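Sterol regulatory element-binding protein cleavage-activating protein (Schizosaccharomyces pombe, PDB 4YHC) acts as the escort required for processing of sre1 at low sterol and oxygen levels, the chain here being its WD40 domain. Local coordinates at residues Lys78-Asp83 / Val89-Lys94; Tyr113-Lys116 / Lys120-Val123; Val141-Glu144 / Glu148-Val151; Phe169-Pro174 / Thr199-Lys204. The protein carries 9 engineered substitutions. All blocks are in the same frame, centred on the assembly; numbering follows the deposited sequence.

Overall arrangement
The contacts follow one another along neighbouring blades, from the blade of strands 79-82 to 106-112 toward that of strands 175-182 to 207-212. Contacts 1 and 3 are buried hairpins within single blades, held by backbone hydrogen bonds between antiparallel strands; one face of each is apolar, while the other carries polar groups, Ser90 in contact 1, Gln150 and Glu144 in contact 3. Contacts 2 and 4 are partly buried, smaller, and made by side chains alone: contact 2 closes the link into the blade of contact 3, and contact 4 stacks two rings from successive blades. Contacts 2 and 3 (centres about 7 Å apart) and contacts 3 and 4 (about 9 Å) each involve adjacent strands of one sheet, whereas contacts 1 and 4 do not touch.

Contact 1 (Lys78-Asp83 / Val89-Lys94); sequences KAIALD and VSLFSK
Lys78 and Ala79 both turn their backbone N-H groups onto one acceptor, Phe92 O, so the hairpin of strands 79-82 and 88-92 opens with a classic beta bulge. These are the first two strands of a four-stranded antiparallel propeller blade, in the predicted second WD repeat. The grip is uneven: Lys78 N lies 2.7 Å from Phe92 O, whereas Ala79 N is 3.3 Å from Phe92 O but in its carbonyl plane, on a lone pair. Lys78 also runs CG and CD alongside the backbone of Ser93 and Lys94, and its amine bonds Ser119 O. Ala79 answers through its own carbonyl, with Phe92 N at 2.9 Å from Ala79 O. Its CB shares a face with the Phe92 side chain, and both touch Val123 of the next blade. Ile80 points to the other face, against Ala46 and Val48 of the preceding blade. With CG1 anti to the backbone N (chi1 -180°), Ile80 CG1 reaches Val89 CG1 at 3.7 Å and Leu91 CD2 at 3.8 Å; Leu91 lies beside it, pointing the same way. Ala81 forms a hydrogen-bonded pair with Ser90, where Ser90 N donates to Ala81 O at 2.8 Å with 170° at the hydrogen; the Ser90 hydroxyl is bonded to Trp125 NE1. Leu82 closes the register more loosely, its CG 4.3 Å from Val89 CG2.

Contact 2 (Tyr113-Lys116 / Lys120-Val123); sequences YHSK and KLNV. Engineered in segment 113-116: Ser115 (natural residue Cys).
Leu121 presents its two methyl groups to two hydroxyls, and this van der Waals contact is all that joins the segments, burying 86 Å² in total. Leu121 CD1 comes to 3.5 Å from Tyr113 OH and, less closely, to 4.2 Å from Tyr113 CE2. The methyl approaches the ring obliquely, and the two side chains meet from opposite directions. The second branch, Leu121 CD2, lies 3.8 Å from OG of Ser115, an engineered residue. Leucine CG stands anti to its carbonyl carbon (chi1 -63°), which aims both branches across the 8.5 Å between Ser115 CA and Leu121 CA. The segments are the two ends of the link between propeller blades: 113-116 follows the outermost strand of one blade, 106-112, and Leu121 begins the innermost strand of the next, 121-127. Leu121 therefore packs between blades, also touching Ala79, Phe92 and Val142. With an alanine here, the Tyr113 hydroxyl end and Ser115 OG would probably face a gap where the two methyls now sit. The polar interactions run alongside the methyl contact. Tyr113 OH is probably hydrogen-bonded to Ser93 O in the preceding blade, and the Tyr113 ring meets Phe92 edge-to-face. Within the loop, Ser115 OG donates a weak bond of 3.3 Å to Tyr113 OH, linking the two hydroxyls that border the leucine.

Contact 3 (Val141-Glu144 / Glu148-Val151); sequences VVVE and EIQV
Val142 N donates to Gln150 O at 2.8 Å and 173° at the hydrogen, and Gln150 N returns a bond to Val142 O at 2.9 Å, both donors lying in the carbonyl planes. Glu144 N continues the pairing onto Glu148 O, again at 2.9 Å. The side chains of Glu144 and Glu148 run side by side, with Glu144 OE2 4.1 Å from Glu148 OE1. Lys116 makes long, weak ion pairs with both and may offset their repulsion, but the Glu148 and Lys116 ends are poorly ordered, so this reading is tentative. These strands, 136-144 and 148-156, are the second and third of a four-stranded antiparallel propeller blade, and both lie in the predicted third WD repeat. Glu144 is buried at the end of the hairpin, its CG anti to the carbonyl carbon (chi1 -71°) and the chain extended beyond, which carries OE2 across to a weak bond from Gln150 NE2 at 3.1 Å, the amide turned 60° from the carboxylate; OE1 bonds Ser119 OG. Replacing Glu144 by an alanine takes away the carboxylate, and the Gln150 amide, left with its weak bond to His114 O, is likely to turn more freely while the Ser119 hydroxyl loses its mate. Val142, on the same face as Gln150, packs against Phe92 of the preceding blade. On the other face Val143 touches Ile175 of the following blade, and Val141 CG1 meets Ile149 CG2 obliquely at 3.9 Å.

Contact 4 (Phe169-Pro174 / Thr199-Lys204); sequences FQLSSP and TVYSKK
Phe169 and Tyr201 form an offset stack whose ring planes are just 1° apart and whose centroids are 4.1 Å apart. The rings overlap over much of their area, since Tyr201 CE1 sits over the centre of the phenylalanine ring and Phe169 CD2 over the centre of the tyrosine ring. The side chains slide past each other in opposite directions, as the ends show: Tyr201 OH lies 3.7 Å from Phe169 CB, while Phe169 CE2 is 3.7 Å from Tyr201 CD1. Each CG stands anti to its own carbonyl carbon (chi1 -47° for Phe169, -85° for Tyr201), which brings the rings together although Phe169 CA and Tyr201 CA are 9.3 Å apart. Leu171 completes the tight part from the rim: its CD1 lies in the tyrosine plane, 3.8 Å from Tyr201 CE2. Strand 161-170 is the outermost strand of one propeller blade and strand 198-204 the third strand of the next, so the stack packs neighbouring WD blades against each other. Tyr201 also touches Trp208 and Pro210 in its own blade, and Leu171 rests on Ile149 of the preceding blade. The loose side lies along the turn. Exposed Gln170 points away from Tyr201 and uses its amide locally, with Gln170 NE2 2.8 Å from Leu171 O on a lone pair, the acceptor tilted from the amide plane. Thr199 faces the turn without closing on it, Thr199 CB staying 4.7 Å from Leu171 CD2.

Contact 1 (Lys78-Asp83 / Val89-Lys94)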
loop_
_atom_site.group_PDB
_atom_site.type_symbol
_atom_site.label_atom_id
_atom_site.label_comp_id
_atom_site.label_asym_id
_atom_site.label_seq_id
_atom_site.Cartn_x
_atom_site.Cartn_y
_atom_site.Cartn_z
ATOM N N LYS A 78 -12.178 13.774 5.761
ATOM C CA LYS A 78 -12.255 12.473 6.330
ATOM C C LYS A 78 -11.495 11.414 5.493
ATOM O O LYS A 78 -11.167 10.381 6.025
ATOM C CB LYS A 78 -13.719 12.023 6.369
ATOM C CG LYS A 78 -14.687 12.680 7.345
ATOM C CD LYS A 78 -15.929 11.765 7.479
ATOM C CE LYS A 78 -16.563 11.741 8.857
ATOM N NZ LYS A 78 -17.267 10.444 9.098
ATOM N N ALA A 79 -11.347 11.595 4.178
ATOM C CA ALA A 79 -10.650 10.550 3.376
ATOM C C ALA A 79 -10.179 11.121 2.068
ATOM O O ALA A 79 -10.702 12.128 1.587
ATOM C CB ALA A 79 -11.575 9.387 3.060
ATOM N N ILE A 80 -9.143 10.471 1.551
ATOM C CA ILE A 80 -8.607 10.736 0.240
ATOM C C ILE A 80 -8.366 9.446 -0.488
ATOM O O ILE A 80 -8.083 8.450 0.142
ATOM C CB ILE A 80 -7.284 11.523 0.320
ATOM C CG1 ILE A 80 -6.768 11.775 -1.096
ATOM C CG2 ILE A 80 -6.204 10.765 1.118
ATOM C CD1 ILE A 80 -5.481 12.566 -1.116
ATOM N N ALA A 81 -8.490 9.450 -1.807
ATOM C CA ALA A 81 -8.144 8.271 -2.568
ATOM C C ALA A 81 -7.881 8.635 -3.999
ATOM O O ALA A 81 -8.338 9.689 -4.485
ATOM C CB ALA A 81 -9.196 7.223 -2.436
ATOM N N LEU A 82 -7.019 7.853 -4.639
ATOM C CA LEU A 82 -6.669 8.065 -6.030
ATOM C C LEU A 82 -7.199 6.984 -6.853
ATOM O O LEU A 82 -7.264 5.830 -6.384
ATOM C CB LEU A 82 -5.153 8.028 -6.201
ATOM C CG LEU A 82 -4.325 9.188 -5.663
ATOM C CD1 LEU A 82 -3.817 8.840 -4.298
ATOM C CD2 LEU A 82 -3.111 9.367 -6.542
ATOM N N ASP A 83 -7.528 7.286 -8.105
ATOM C CA ASP A 83 -7.906 6.202 -8.981
ATOM C C ASP A 83 -6.624 5.367 -9.294
ATOM O O ASP A 83 -5.489 5.848 -9.104
ATOM C CB ASP A 83 -8.593 6.721 -10.250
ATOM C CG ASP A 83 -7.618 7.143 -11.338
ATOM O OD1 ASP A 83 -6.985 8.206 -11.217
ATOM O OD2 ASP A 83 -7.493 6.385 -12.306
ATOM N N VAL A 89 -8.237 12.329 -8.149
ATOM C CA VAL A 89 -8.251 12.200 -6.693
ATOM C C VAL A 89 -9.671 12.472 -6.206
ATOM O O VAL A 89 -10.365 13.400 -6.763
ATOM C CB VAL A 89 -7.276 13.171 -6.036
ATOM C CG1 VAL A 89 -7.130 12.863 -4.563
ATOM C CG2 VAL A 89 -5.888 13.034 -6.633
ATOM N N SER A 90 -10.114 11.675 -5.224
ATOM C CA SER A 90 -11.375 11.902 -4.511
ATOM C C SER A 90 -11.090 12.328 -3.128
ATOM O O SER A 90 -10.395 11.617 -2.417
ATOM C CB SER A 90 -12.256 10.647 -4.394
ATOM O OG SER A 90 -11.530 9.559 -3.826
ATOM N N LEU A 91 -11.614 13.487 -2.750
ATOM C CA LEU A 91 -11.471 14.024 -1.401
ATOM C C LEU A 91 -12.864 14.014 -0.732
ATOM O O LEU A 91 -13.842 14.418 -1.344
ATOM C CB LEU A 91 -10.962 15.445 -1.458
ATOM C CG LEU A 91 -9.611 15.798 -2.054
ATOM C CD1 LEU A 91 -9.438 17.304 -1.990
ATOM C CD2 LEU A 91 -8.514 15.102 -1.264
ATOM N N PHE A 92 -12.938 13.575 0.511
ATOM C CA PHE A 92 -14.186 13.540 1.234
ATOM C C PHE A 92 -14.069 14.400 2.462
ATOM O O PHE A 92 -13.195 14.165 3.326
ATOM C CB PHE A 92 -14.511 12.104 1.707
ATOM C CG PHE A 92 -15.015 11.210 0.605
ATOM C CD1 PHE A 92 -14.153 10.766 -0.389
ATOM C CD2 PHE A 92 -16.366 10.792 0.581
ATOM C CE1 PHE A 92 -14.614 9.977 -1.412
ATOM C CE2 PHE A 92 -16.816 9.999 -0.434
ATOM C CZ PHE A 92 -15.952 9.610 -1.446
ATOM N N SER A 93 -14.932 15.406 2.553
ATOM C CA SER A 93 -15.131 16.124 3.819
ATOM C C SER A 93 -16.220 15.406 4.620
ATOM O O SER A 93 -16.637 14.294 4.240
ATOM C CB SER A 93 -15.500 17.587 3.536
ATOM O OG SER A 93 -16.757 17.647 2.842
ATOM N N LYS A 94 -16.693 16.000 5.731
ATOM C CA LYS A 94 -17.744 15.376 6.498
ATOM C C LYS A 94 -19.061 15.215 5.713
ATOM O O LYS A 94 -19.787 14.256 5.952
ATOM C CB LYS A 94 -17.999 16.109 7.829
ATOM C CG LYS A 94 -18.571 17.519 7.698
ATOM C CD LYS A 94 -18.697 18.245 9.054
ATOM C CE LYS A 94 -18.858 19.757 8.825
ATOM N NZ LYS A 94 -18.604 20.597 10.032
#

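Contact 2 (Tyr113-Lys116 / Lys120-Val123)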
loop_
_atom_site.group_PDB
_atom_site.type_symbol
_atom_site.label_atom_id
_atom_site.label_comp_id
_atom_site.label_asym_id
_atom_site.label_seq_id
_atom_site.Cartn_x
_atom_site.Cartn_y
_atom_site.Cartn_z
ATOM N N TYR A 113 -23.088 13.987 0.604
ATOM C CA TYR A 113 -23.175 12.559 0.913
ATOM C C TYR A 113 -23.382 12.425 2.398
ATOM O O TYR A 113 -22.906 13.271 3.167
ATOM C CB TYR A 113 -21.922 11.775 0.386
ATOM C CG TYR A 113 -20.731 11.847 1.311
ATOM C CD1 TYR A 113 -19.850 12.930 1.285
ATOM C CD2 TYR A 113 -20.507 10.847 2.225
ATOM C CE1 TYR A 113 -18.831 13.037 2.179
ATOM C CE2 TYR A 113 -19.484 10.936 3.093
ATOM C CZ TYR A 113 -18.658 12.035 3.088
ATOM O OH TYR A 113 -17.624 12.075 4.017
ATOM N N HIS A 114 -24.131 11.391 2.797
ATOM C CA HIS A 114 -24.370 11.099 4.225
ATOM C C HIS A 114 -23.176 10.287 4.804
ATOM O O HIS A 114 -22.662 9.350 4.184
ATOM C CB HIS A 114 -25.744 10.395 4.468
ATOM C CG HIS A 114 -26.939 11.327 4.468
ATOM N ND1 HIS A 114 -27.130 12.311 5.419
ATOM C CD2 HIS A 114 -28.010 11.410 3.635
ATOM C CE1 HIS A 114 -28.254 12.961 5.171
ATOM N NE2 HIS A 114 -28.810 12.433 4.096
ATOM N N SER A 115 -22.709 10.747 5.957
ATOM C CA SER A 115 -21.671 10.123 6.769
ATOM C C SER A 115 -22.204 10.200 8.170
ATOM O O SER A 115 -22.803 11.194 8.515
ATOM C CB SER A 115 -20.375 10.956 6.744
ATOM O OG SER A 115 -19.290 10.261 6.184
ATOM N N LYS A 116 -21.925 9.218 9.011
ATOM C CA LYS A 116 -22.490 9.216 10.354
ATOM C C LYS A 116 -21.468 9.666 11.419
ATOM O O LYS A 116 -21.358 8.993 12.446
ATOM C CB LYS A 116 -23.039 7.822 10.701
ATOM C CG LYS A 116 -23.336 6.875 9.534
ATOM C CD LYS A 116 -24.232 7.444 8.426
ATOM C CE LYS A 116 -24.390 6.452 7.269
ATOM N NZ LYS A 116 -24.602 7.080 5.926
ATOM N N LYS A 120 -15.508 6.739 10.716
ATOM C CA LYS A 120 -14.254 6.668 10.026
ATOM C C LYS A 120 -14.535 6.097 8.615
ATOM O O LYS A 120 -15.260 5.137 8.475
ATOM C CB LYS A 120 -13.292 5.771 10.816
ATOM C CG LYS A 120 -12.389 6.529 11.781
ATOM C CD LYS A 120 -13.116 7.210 12.946
ATOM C CE LYS A 120 -12.249 8.306 13.566
ATOM N NZ LYS A 120 -12.385 8.455 15.042
ATOM N N LEU A 121 -13.947 6.705 7.595
ATOM C CA LEU A 121 -14.126 6.254 6.215
ATOM C C LEU A 121 -12.910 5.580 5.615
ATOM O O LEU A 121 -11.787 6.024 5.833
ATOM C CB LEU A 121 -14.421 7.446 5.312
ATOM C CG LEU A 121 -15.681 8.233 5.552
ATOM C CD1 LEU A 121 -15.943 9.015 4.262
ATOM C CD2 LEU A 121 -16.883 7.363 5.905
ATOM N N ASN A 122 -13.152 4.565 4.805
ATOM C CA ASN A 122 -12.163 4.113 3.846
ATOM C C ASN A 122 -12.785 4.223 2.472
ATOM O O ASN A 122 -13.940 3.827 2.338
ATOM C CB ASN A 122 -11.798 2.693 4.164
ATOM C CG ASN A 122 -10.517 2.267 3.506
ATOM O OD1 ASN A 122 -9.746 3.099 3.008
ATOM N ND2 ASN A 122 -10.277 0.954 3.489
ATOM N N VAL A 123 -12.071 4.803 1.476
ATOM C CA VAL A 123 -12.592 4.971 0.127
ATOM C C VAL A 123 -11.737 4.328 -0.936
ATOM O O VAL A 123 -10.559 4.438 -0.846
ATOM C CB VAL A 123 -12.685 6.468 -0.208
ATOM C CG1 VAL A 123 -13.185 6.619 -1.638
ATOM C CG2 VAL A 123 -13.632 7.168 0.747
#

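Contact 3 (Val141-Glu144 / Glu148-Val151)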
loop_
_atom_site.group_PDB
_atom_site.type_symbol
_atom_site.label_atom_id
_atom_site.label_comp_id
_atom_site.label_asym_id
_atom_site.label_seq_id
_atom_site.Cartn_x
_atom_site.Cartn_y
_atom_site.Cartn_z
ATOM N N VAL A 141 -16.183 3.296 -3.842
ATOM C CA VAL A 141 -16.718 2.602 -2.684
ATOM C C VAL A 141 -16.337 3.338 -1.418
ATOM O O VAL A 141 -15.165 3.685 -1.173
ATOM C CB VAL A 141 -16.196 1.162 -2.636
ATOM C CG1 VAL A 141 -16.739 0.403 -1.428
ATOM C CG2 VAL A 141 -16.556 0.425 -3.937
ATOM N N VAL A 142 -17.325 3.552 -0.574
ATOM C CA VAL A 142 -17.141 4.230 0.671
ATOM C C VAL A 142 -17.517 3.307 1.787
ATOM O O VAL A 142 -18.673 2.857 1.876
ATOM C CB VAL A 142 -18.042 5.490 0.728
ATOM C CG1 VAL A 142 -17.837 6.234 2.034
ATOM C CG2 VAL A 142 -17.673 6.401 -0.412
ATOM N N VAL A 143 -16.550 3.002 2.631
ATOM C CA VAL A 143 -16.736 2.072 3.712
ATOM C C VAL A 143 -16.671 2.809 5.031
ATOM O O VAL A 143 -15.704 3.543 5.314
ATOM C CB VAL A 143 -15.682 0.925 3.709
ATOM C CG1 VAL A 143 -15.951 -0.062 4.838
ATOM C CG2 VAL A 143 -15.690 0.182 2.369
ATOM N N GLU A 144 -17.682 2.569 5.869
ATOM C CA GLU A 144 -17.757 3.194 7.185
ATOM C C GLU A 144 -17.466 2.212 8.279
ATOM O O GLU A 144 -17.850 1.061 8.226
ATOM C CB GLU A 144 -19.129 3.788 7.419
ATOM C CG GLU A 144 -19.410 5.024 6.590
ATOM C CD GLU A 144 -20.811 5.539 6.845
ATOM O OE1 GLU A 144 -21.068 5.947 8.021
ATOM O OE2 GLU A 144 -21.639 5.513 5.884
ATOM N N GLU A 148 -21.489 0.156 7.362
ATOM C CA GLU A 148 -22.155 0.638 6.149
ATOM C C GLU A 148 -21.177 0.680 4.961
ATOM O O GLU A 148 -20.071 1.170 5.102
ATOM C CB GLU A 148 -22.644 2.047 6.466
ATOM C CG GLU A 148 -23.961 2.455 5.897
ATOM C CD GLU A 148 -24.815 3.197 6.918
ATOM O OE1 GLU A 148 -24.337 3.393 8.070
ATOM O OE2 GLU A 148 -25.972 3.571 6.569
ATOM N N ILE A 149 -21.576 0.141 3.815
ATOM C CA ILE A 149 -20.812 0.244 2.599
ATOM C C ILE A 149 -21.698 0.808 1.513
ATOM O O ILE A 149 -22.715 0.179 1.146
ATOM C CB ILE A 149 -20.343 -1.128 2.112
ATOM C CG1 ILE A 149 -19.450 -1.765 3.142
ATOM C CG2 ILE A 149 -19.595 -1.008 0.799
ATOM C CD1 ILE A 149 -19.184 -3.207 2.843
ATOM N N GLN A 150 -21.256 1.934 0.936
ATOM C CA GLN A 150 -21.928 2.593 -0.178
ATOM C C GLN A 150 -21.124 2.487 -1.447
ATOM O O GLN A 150 -19.877 2.677 -1.473
ATOM C CB GLN A 150 -22.178 4.066 0.126
ATOM C CG GLN A 150 -22.856 4.300 1.463
ATOM C CD GLN A 150 -23.060 5.747 1.788
ATOM O OE1 GLN A 150 -23.398 6.537 0.927
ATOM N NE2 GLN A 150 -22.877 6.105 3.056
ATOM N N VAL A 151 -21.817 2.207 -2.538
ATOM C CA VAL A 151 -21.140 2.194 -3.836
ATOM C C VAL A 151 -21.779 3.081 -4.863
ATOM O O VAL A 151 -22.978 3.033 -5.090
ATOM C CB VAL A 151 -20.798 0.784 -4.369
ATOM C CG1 VAL A 151 -21.272 -0.319 -3.444
ATOM C CG2 VAL A 151 -21.149 0.602 -5.819
#

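Contact 4 (Phe169-Pro174 / Thr199-Lys204)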
loop_
_atom_site.group_PDB
_atom_site.type_symbol
_atom_site.label_atom_id
_atom_site.label_comp_id
_atom_site.label_asym_id
_atom_site.label_seq_id
_atom_site.Cartn_x
_atom_site.Cartn_y
_atom_site.Cartn_z
ATOM N N PHE A 169 -24.863 -1.346 1.485
ATOM C CA PHE A 169 -24.936 -2.576 2.252
ATOM C C PHE A 169 -24.696 -2.245 3.693
ATOM O O PHE A 169 -24.120 -1.211 4.030
ATOM C CB PHE A 169 -23.890 -3.580 1.817
ATOM C CG PHE A 169 -23.778 -3.776 0.321
ATOM C CD1 PHE A 169 -24.880 -4.093 -0.449
ATOM C CD2 PHE A 169 -22.532 -3.708 -0.309
ATOM C CE1 PHE A 169 -24.753 -4.279 -1.824
ATOM C CE2 PHE A 169 -22.408 -3.909 -1.682
ATOM C CZ PHE A 169 -23.527 -4.201 -2.432
ATOM N N GLN A 170 -25.111 -3.154 4.558
ATOM C CA GLN A 170 -24.941 -2.975 5.961
ATOM C C GLN A 170 -24.448 -4.295 6.517
ATOM O O GLN A 170 -25.027 -5.342 6.278
ATOM C CB GLN A 170 -26.269 -2.579 6.608
ATOM C CG GLN A 170 -26.176 -2.497 8.132
ATOM C CD GLN A 170 -25.168 -1.447 8.576
ATOM O OE1 GLN A 170 -25.077 -0.376 7.966
ATOM N NE2 GLN A 170 -24.400 -1.744 9.623
ATOM N N LEU A 171 -23.363 -4.227 7.261
ATOM C CA LEU A 171 -22.824 -5.385 7.917
ATOM C C LEU A 171 -23.365 -5.423 9.351
ATOM O O LEU A 171 -23.650 -4.398 9.939
ATOM C CB LEU A 171 -21.290 -5.312 7.929
ATOM C CG LEU A 171 -20.566 -6.012 6.779
ATOM C CD1 LEU A 171 -21.120 -5.700 5.398
ATOM C CD2 LEU A 171 -19.085 -5.678 6.844
ATOM N N SER A 172 -23.391 -6.615 9.913
ATOM C CA SER A 172 -23.921 -6.875 11.238
ATOM C C SER A 172 -22.960 -6.512 12.349
ATOM O O SER A 172 -23.323 -6.626 13.514
ATOM C CB SER A 172 -24.198 -8.371 11.365
ATOM O OG SER A 172 -24.913 -8.822 10.224
ATOM N N SER A 173 -21.737 -6.110 12.018
ATOM C CA SER A 173 -20.793 -5.683 13.035
ATOM C C SER A 173 -19.924 -4.473 12.584
ATOM O O SER A 173 -19.847 -4.157 11.403
ATOM C CB SER A 173 -19.946 -6.905 13.396
ATOM O OG SER A 173 -18.913 -6.591 14.317
ATOM N N PRO A 174 -19.263 -3.791 13.526
ATOM C CA PRO A 174 -18.357 -2.741 13.071
ATOM C C PRO A 174 -17.115 -3.285 12.330
ATOM O O PRO A 174 -16.611 -4.356 12.632
ATOM C CB PRO A 174 -17.930 -2.028 14.374
ATOM C CG PRO A 174 -18.838 -2.553 15.457
ATOM C CD PRO A 174 -19.205 -3.945 14.991
ATOM N N THR A 199 -16.172 -10.728 5.489
ATOM C CA THR A 199 -17.208 -10.740 4.485
ATOM C C THR A 199 -16.637 -10.150 3.188
ATOM O O THR A 199 -16.069 -9.044 3.169
ATOM C CB THR A 199 -18.433 -9.893 4.906
ATOM O OG1 THR A 199 -19.029 -10.467 6.051
ATOM C CG2 THR A 199 -19.487 -9.859 3.798
ATOM N N VAL A 200 -16.827 -10.862 2.113
ATOM C CA VAL A 200 -16.408 -10.403 0.832
ATOM C C VAL A 200 -17.660 -10.159 -0.029
ATOM O O VAL A 200 -18.358 -11.094 -0.373
ATOM C CB VAL A 200 -15.527 -11.395 0.124
ATOM C CG1 VAL A 200 -15.075 -10.797 -1.201
ATOM C CG2 VAL A 200 -14.325 -11.820 0.951
ATOM N N TYR A 201 -17.879 -8.918 -0.426
ATOM C CA TYR A 201 -18.863 -8.606 -1.501
ATOM C C TYR A 201 -18.212 -8.602 -2.881
ATOM O O TYR A 201 -17.284 -7.815 -3.141
ATOM C CB TYR A 201 -19.478 -7.237 -1.300
ATOM C CG TYR A 201 -20.642 -7.241 -0.365
ATOM C CD1 TYR A 201 -21.925 -7.476 -0.842
ATOM C CD2 TYR A 201 -20.464 -6.981 0.974
ATOM C CE1 TYR A 201 -22.983 -7.492 0.002
ATOM C CE2 TYR A 201 -21.511 -7.002 1.830
ATOM C CZ TYR A 201 -22.761 -7.257 1.343
ATOM O OH TYR A 201 -23.793 -7.233 2.194
ATOM N N SER A 202 -18.678 -9.480 -3.753
ATOM C CA SER A 202 -18.145 -9.606 -5.114
ATOM C C SER A 202 -19.180 -9.317 -6.186
ATOM O O SER A 202 -20.344 -9.738 -6.081
ATOM C CB SER A 202 -17.608 -10.978 -5.349
ATOM O OG SER A 202 -16.639 -11.254 -4.373
ATOM N N LYS A 203 -18.715 -8.644 -7.233
ATOM C CA LYS A 203 -19.544 -8.228 -8.331
ATOM C C LYS A 203 -19.458 -9.241 -9.456
ATOM O O LYS A 203 -18.395 -9.445 -10.046
ATOM C CB LYS A 203 -19.084 -6.863 -8.836
ATOM C CG LYS A 203 -20.213 -5.982 -9.366
ATOM C CD LYS A 203 -19.788 -5.080 -10.498
ATOM C CE LYS A 203 -20.653 -3.826 -10.576
ATOM N NZ LYS A 203 -22.114 -4.021 -10.354
ATOM N N LYS A 204 -20.575 -9.883 -9.766
ATOM C CA LYS A 204 -20.679 -10.619 -11.038
ATOM C C LYS A 204 -21.784 -10.028 -11.910
ATOM O O LYS A 204 -22.964 -9.978 -11.514
ATOM C CB LYS A 204 -20.857 -12.136 -10.835
ATOM C CG LYS A 204 -19.552 -12.940 -10.925
ATOM C CD LYS A 204 -18.912 -12.870 -12.312
ATOM C CE LYS A 204 -17.468 -13.340 -12.319
ATOM N NZ LYS A 204 -17.302 -14.718 -12.860
#